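Local coordinates for protein FACT complex subunit SPT16 (Ashbya gossypii, PDB 6A8M) that forms part of the FACT complex, probably a histone chaperone that reorganises nucleosomes during transcription, DNA replication and DNA repair, at residues P260-G265 with R275-L281; K180-Y184 with L242-E247. All coordinates share one frame; numbering follows the deposited sequence.

Both contacts set a loop against a regular element, and they are separate, about 17 Å apart at their nearest atoms. Contact 1 is mostly buried on its strand side: the loop 275-281 covers the edge of strand 261-263, gives the strand's backbone a serine hydroxyl and a peptide N-H, and takes a glutamine amide on one of its own carbonyls. Contact 2 lies nearer the boundary of the two lobes, where helix 179-208 begins, and is smaller and less polar: proline and alanine packing, then a single tyrosine-glutamate bond. Helix 179-208 takes part in both: it carries 180-184, and further along L199, L203 and A206 touch I262 and L281.

Contact 1 of 2, residues P260-G265 with R275-L281; sequences PIIQSG and RSSETQL
Strand 261-263 of the peptidase-like domain pairs along one edge with strand 285-295, through I261 with S290 and Q263 with L288; along its other edge, I262 meets S276 and S277 of the connecting loop. The I262 N-H runs nearly straight (168°) to S276 OG, 2.9 Å away, so a side-chain hydroxyl takes the place that a carbonyl of a further strand would fill. With chi1 at -75°, S276 OG lies beside its own backbone N and opposite its carbonyl carbon, facing the strand, and it is also hydrogen-bonded to S219 OG on helix 215-224. One residue later the loop supplies a true backbone bond, S277 N to I262 O at 3.2 Å. Water 1 continues the seam beyond, giving a proton to P260 O and accepting the S276 N-H.

This is the M24, or pita-bread, fold, and the loop returns on itself before entering strand 285-295. On the face opposite the I262 side chain, the extended side chain of Q263 reaches R275: NE2 lies 2.9 Å from R275 O, which sits close to the amide plane, although NE2 itself stands 36° above the carbonyl plane. The other end of the amide, OE1, accepts from D269 N, so both polar atoms are held and the flip is fixed. S277 OG packs 3.4 Å from Q263 CG and is linked to G265 N through water 4.

Where the strand ends, S264 CB meets L281 CD1 at 3.7 Å. S264 OG is hydrogen-bonded to D215 OD1, D282 N and water 2, which also lies 2.7 Å from G265 O and from T279 OG1.

Contact 2 of 2, residues K180-Y184 with L242-E247; sequences KEQAY and LCPKGE
Y184, in the first turns of helix 179-208, reaches across to P244 and E247, which open and close a type II beta turn in the loop between helix 236-239 and strand 254-256. Its CB leaves the helix heading away from the turn, and it is the rest of the side chain that swings back: CG sits opposite the carbonyl carbon and beside the backbone N (chi1 -62°). The ring then lies with K180 O over one face, offset toward the rim. CD1 is the first atom near the proline, and CE1 comes closer, 3.4 Å from P244 CD, in an oblique approach, the two side chains crossing at about a right angle. At the same corner CE1 is 3.3 Å from E247 OE1, which meets the ring at its edge.

The tip, Y184 OH, gives its proton to E247 OE2 in a hydrogen bond modelled very short, 2.4 Å, a length to be read with some doubt. Ring and carboxylate planes are turned 48° apart. K296 NZ completes the cluster, forming a salt bridge with E247 OE1 and a hydrogen bond with Y184 OH; this positive group would be expected to help keep the carboxylate charged. The turn that presents E247 is closed by its own N-H to P244 O, at 3.0 Å.

Beside the tyrosine, A183 CB touches both L242 O and P244 CD, where the chain enters the turn. K180 adds its aliphatic part alongside; its NZ turns off to a salt bridge with D8 of the N-terminal lobe, and K180 CG lies 3.7 Å from P244 CG.

Contact 1 of 2, residues P260-G265 with R275-L281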
loop_
_atom_site.group_PDB
_atom_site.type_symbol
_atom_site.label_atom_id
_atom_site.label_comp_id
_atom_site.label_asym_id
_atom_site.label_seq_id
_atom_site.Cartn_x
_atom_site.Cartn_y
_atom_site.Cartn_z
ATOM N N PRO A 260 -4.251 6.782 -11.945
ATOM C CA PRO A 260 -4.183 5.724 -12.961
ATOM C C PRO A 260 -3.136 6.024 -14.024
ATOM O O PRO A 260 -2.917 7.171 -14.395
ATOM C CB PRO A 260 -5.588 5.727 -13.572
ATOM C CG PRO A 260 -6.476 6.296 -12.486
ATOM C CD PRO A 260 -5.618 7.290 -11.729
ATOM N N ILE A 261 -2.496 4.965 -14.515
ATOM C CA ILE A 261 -1.376 5.073 -15.436
ATOM C C ILE A 261 -1.787 4.434 -16.753
ATOM O O ILE A 261 -2.173 3.257 -16.779
ATOM C CB ILE A 261 -0.117 4.378 -14.895
ATOM C CG1 ILE A 261 0.323 4.996 -13.556
ATOM C CG2 ILE A 261 1.006 4.448 -15.937
ATOM C CD1 ILE A 261 1.365 4.162 -12.793
ATOM N N ILE A 262 -1.688 5.195 -17.838
ATOM C CA ILE A 262 -1.811 4.686 -19.198
ATOM C C ILE A 262 -0.535 5.054 -19.953
ATOM O O ILE A 262 -0.056 6.191 -19.857
ATOM C CB ILE A 262 -3.055 5.251 -19.908
ATOM C CG1 ILE A 262 -4.324 4.835 -19.147
ATOM C CG2 ILE A 262 -3.145 4.810 -21.387
ATOM C CD1 ILE A 262 -5.575 5.494 -19.712
ATOM N N GLN A 263 0.038 4.076 -20.655
ATOM C CA GLN A 263 1.197 4.286 -21.527
ATOM C C GLN A 263 0.937 3.512 -22.808
ATOM O O GLN A 263 0.958 2.276 -22.801
ATOM C CB GLN A 263 2.500 3.816 -20.863
ATOM C CG GLN A 263 2.831 4.555 -19.585
ATOM C CD GLN A 263 4.055 3.998 -18.901
ATOM O OE1 GLN A 263 4.635 3.000 -19.346
ATOM N NE2 GLN A 263 4.452 4.627 -17.809
ATOM N N SER A 264 0.698 4.222 -23.906
ATOM C CA SER A 264 0.386 3.564 -25.165
ATOM C C SER A 264 1.576 3.481 -26.117
ATOM O O SER A 264 1.417 2.947 -27.219
ATOM C CB SER A 264 -0.769 4.282 -25.859
ATOM O OG SER A 264 -0.372 5.597 -26.184
ATOM N N GLY A 265 2.751 3.986 -25.732
ATOM C CA GLY A 265 3.900 3.935 -26.603
ATOM C C GLY A 265 4.080 5.154 -27.494
ATOM O O GLY A 265 3.208 6.033 -27.584
ATOM N N ARG A 275 4.614 7.313 -14.345
ATOM C CA ARG A 275 3.271 7.866 -14.475
ATOM C C ARG A 275 2.799 7.729 -15.922
ATOM O O ARG A 275 3.516 7.210 -16.787
ATOM C CB ARG A 275 3.233 9.339 -14.047
ATOM C CG ARG A 275 3.193 9.544 -12.541
ATOM C CD ARG A 275 3.111 11.024 -12.200
ATOM N NE ARG A 275 4.425 11.647 -12.282
ATOM C CZ ARG A 275 4.648 12.954 -12.219
ATOM N NH1 ARG A 275 3.646 13.810 -12.072
ATOM N NH2 ARG A 275 5.885 13.399 -12.306
ATOM N N SER A 276 1.589 8.222 -16.193
ATOM C CA SER A 276 1.064 8.215 -17.552
ATOM C C SER A 276 2.003 8.981 -18.474
ATOM O O SER A 276 2.615 9.983 -18.082
ATOM C CB SER A 276 -0.330 8.858 -17.626
ATOM O OG SER A 276 -1.334 8.000 -17.106
ATOM N N SER A 277 2.099 8.511 -19.707
ATOM C CA SER A 277 2.865 9.241 -20.707
ATOM C C SER A 277 2.150 10.543 -21.051
ATOM O O SER A 277 0.933 10.660 -20.915
ATOM C CB SER A 277 3.045 8.397 -21.972
ATOM O OG SER A 277 3.615 7.138 -21.673
ATOM N N GLU A 278 2.924 11.524 -21.518
ATOM C CA GLU A 278 2.396 12.816 -21.939
ATOM C C GLU A 278 2.147 12.893 -23.442
ATOM O O GLU A 278 1.752 13.958 -23.952
ATOM C CB GLU A 278 3.369 13.935 -21.521
ATOM C CG GLU A 278 3.613 14.004 -20.023
ATOM C CD GLU A 278 2.372 14.441 -19.254
ATOM O OE1 GLU A 278 1.501 15.096 -19.856
ATOM O OE2 GLU A 278 2.270 14.132 -18.049
ATOM N N THR A 279 2.380 11.805 -24.166
ATOM C CA THR A 279 2.335 11.793 -25.619
ATOM C C THR A 279 0.999 11.251 -26.110
ATOM O O THR A 279 0.244 10.627 -25.363
ATOM C CB THR A 279 3.484 10.943 -26.172
ATOM O OG1 THR A 279 3.448 9.656 -25.532
ATOM C CG2 THR A 279 4.827 11.602 -25.847
ATOM N N GLN A 280 0.737 11.470 -27.400
ATOM C CA GLN A 280 -0.517 11.060 -28.027
ATOM C C GLN A 280 -0.817 9.579 -27.808
ATOM O O GLN A 280 0.077 8.728 -27.819
ATOM C CB GLN A 280 -0.470 11.356 -29.528
ATOM C CG GLN A 280 -1.506 10.599 -30.362
ATOM C CD GLN A 280 -2.926 11.130 -30.206
ATOM O OE1 GLN A 280 -3.141 12.313 -29.886
ATOM N NE2 GLN A 280 -3.906 10.249 -30.419
ATOM N N LEU A 281 -2.091 9.285 -27.567
ATOM C CA LEU A 281 -2.543 7.903 -27.498
ATOM C C LEU A 281 -2.228 7.201 -28.817
ATOM O O LEU A 281 -2.640 7.658 -29.886
ATOM C CB LEU A 281 -4.043 7.874 -27.211
ATOM C CG LEU A 281 -4.791 6.544 -27.266
ATOM C CD1 LEU A 281 -4.217 5.581 -26.272
ATOM C CD2 LEU A 281 -6.258 6.800 -26.961
HETATM O O HOH W 1 -0.459 8.701 -14.058
HETATM O O HOH W 2 1.784 7.520 -25.778
HETATM O O HOH W 3 2.639 8.324 -28.966
HETATM O O HOH W 4 3.738 6.120 -24.019
#

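Contact 2 of 2, residues K180-Y184 with L242-E247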
loop_
_atom_site.group_PDB
_atom_site.type_symbol
_atom_site.label_atom_id
_atom_site.label_comp_id
_atom_site.label_asym_id
_atom_site.label_seq_id
_atom_site.Cartn_x
_atom_site.Cartn_y
_atom_site.Cartn_z
ATOM N N LYS A 180 -10.715 -8.982 8.977
ATOM C CA LYS A 180 -11.329 -7.733 8.547
ATOM C C LYS A 180 -10.518 -7.094 7.432
ATOM O O LYS A 180 -11.072 -6.629 6.426
ATOM C CB LYS A 180 -11.455 -6.791 9.743
ATOM C CG LYS A 180 -12.119 -5.484 9.428
ATOM C CD LYS A 180 -12.245 -4.572 10.664
ATOM C CE LYS A 180 -10.891 -4.185 11.256
ATOM N NZ LYS A 180 -11.021 -3.095 12.293
ATOM N N GLU A 181 -9.195 -7.075 7.592
ATOM C CA GLU A 181 -8.337 -6.463 6.589
ATOM C C GLU A 181 -8.445 -7.189 5.264
ATOM O O GLU A 181 -8.414 -6.557 4.202
ATOM C CB GLU A 181 -6.896 -6.481 7.076
ATOM C CG GLU A 181 -6.692 -5.661 8.351
ATOM C CD GLU A 181 -5.253 -5.697 8.840
ATOM O OE1 GLU A 181 -4.582 -4.651 8.817
ATOM O OE2 GLU A 181 -4.787 -6.776 9.233
ATOM N N GLN A 182 -8.509 -8.525 5.303
ATOM C CA GLN A 182 -8.637 -9.265 4.054
ATOM C C GLN A 182 -9.945 -8.898 3.341
ATOM O O GLN A 182 -9.961 -8.763 2.114
ATOM C CB GLN A 182 -8.529 -10.767 4.319
ATOM C CG GLN A 182 -7.119 -11.205 4.788
ATOM C CD GLN A 182 -6.985 -12.702 4.806
ATOM O OE1 GLN A 182 -7.588 -13.395 3.981
ATOM N NE2 GLN A 182 -6.173 -13.220 5.728
ATOM N N ALA A 183 -11.016 -8.645 4.102
ATOM C CA ALA A 183 -12.271 -8.214 3.491
ATOM C C ALA A 183 -12.110 -6.846 2.836
ATOM O O ALA A 183 -12.532 -6.643 1.693
ATOM C CB ALA A 183 -13.391 -8.189 4.536
ATOM N N TYR A 184 -11.462 -5.901 3.524
ATOM C CA TYR A 184 -11.271 -4.589 2.906
ATOM C C TYR A 184 -10.430 -4.692 1.641
ATOM O O TYR A 184 -10.674 -3.967 0.667
ATOM C CB TYR A 184 -10.637 -3.610 3.888
ATOM C CG TYR A 184 -11.482 -3.344 5.117
ATOM C CD1 TYR A 184 -12.883 -3.318 5.051
ATOM C CD2 TYR A 184 -10.871 -3.094 6.341
ATOM C CE1 TYR A 184 -13.640 -3.082 6.189
ATOM C CE2 TYR A 184 -11.618 -2.830 7.479
ATOM C CZ TYR A 184 -13.000 -2.828 7.397
ATOM O OH TYR A 184 -13.731 -2.583 8.541
ATOM N N LEU A 242 -18.758 -8.275 0.182
ATOM C CA LEU A 242 -17.344 -8.479 0.431
ATOM C C LEU A 242 -16.849 -7.751 1.676
ATOM O O LEU A 242 -15.724 -8.008 2.119
ATOM C CB LEU A 242 -16.539 -8.024 -0.788
ATOM C CG LEU A 242 -16.924 -8.617 -2.148
ATOM C CD1 LEU A 242 -16.217 -7.881 -3.309
ATOM C CD2 LEU A 242 -16.661 -10.120 -2.224
ATOM N N CYS A 243 -17.647 -6.848 2.242
ATOM C CA CYS A 243 -17.270 -6.182 3.474
ATOM C C CYS A 243 -17.388 -7.149 4.647
ATOM O O CYS A 243 -18.045 -8.184 4.542
ATOM C CB CYS A 243 -18.160 -4.963 3.717
ATOM S SG CYS A 243 -17.930 -3.641 2.512
ATOM N N PRO A 244 -16.764 -6.830 5.779
ATOM C CA PRO A 244 -16.883 -7.708 6.948
ATOM C C PRO A 244 -18.322 -7.865 7.412
ATOM O O PRO A 244 -19.218 -7.092 7.057
ATOM C CB PRO A 244 -16.032 -7.001 8.014
ATOM C CG PRO A 244 -15.081 -6.192 7.266
ATOM C CD PRO A 244 -15.793 -5.750 6.009
ATOM N N LYS A 245 -18.536 -8.902 8.224
ATOM C CA LYS A 245 -19.842 -9.131 8.830
ATOM C C LYS A 245 -20.280 -7.904 9.618
ATOM O O LYS A 245 -19.498 -7.330 10.381
ATOM C CB LYS A 245 -19.800 -10.355 9.743
ATOM N N GLY A 246 -21.527 -7.487 9.407
ATOM C CA GLY A 246 -22.071 -6.318 10.068
ATOM C C GLY A 246 -21.713 -4.987 9.437
ATOM O O GLY A 246 -22.118 -3.944 9.967
ATOM N N GLU A 247 -20.960 -4.984 8.339
ATOM C CA GLU A 247 -20.551 -3.766 7.650
ATOM C C GLU A 247 -21.142 -3.719 6.251
ATOM O O GLU A 247 -21.279 -4.748 5.586
ATOM C CB GLU A 247 -19.018 -3.676 7.514
ATOM C CG GLU A 247 -18.285 -3.232 8.747
ATOM C CD GLU A 247 -16.833 -2.862 8.454
ATOM O OE1 GLU A 247 -16.566 -2.136 7.469
ATOM O OE2 GLU A 247 -15.957 -3.297 9.215
#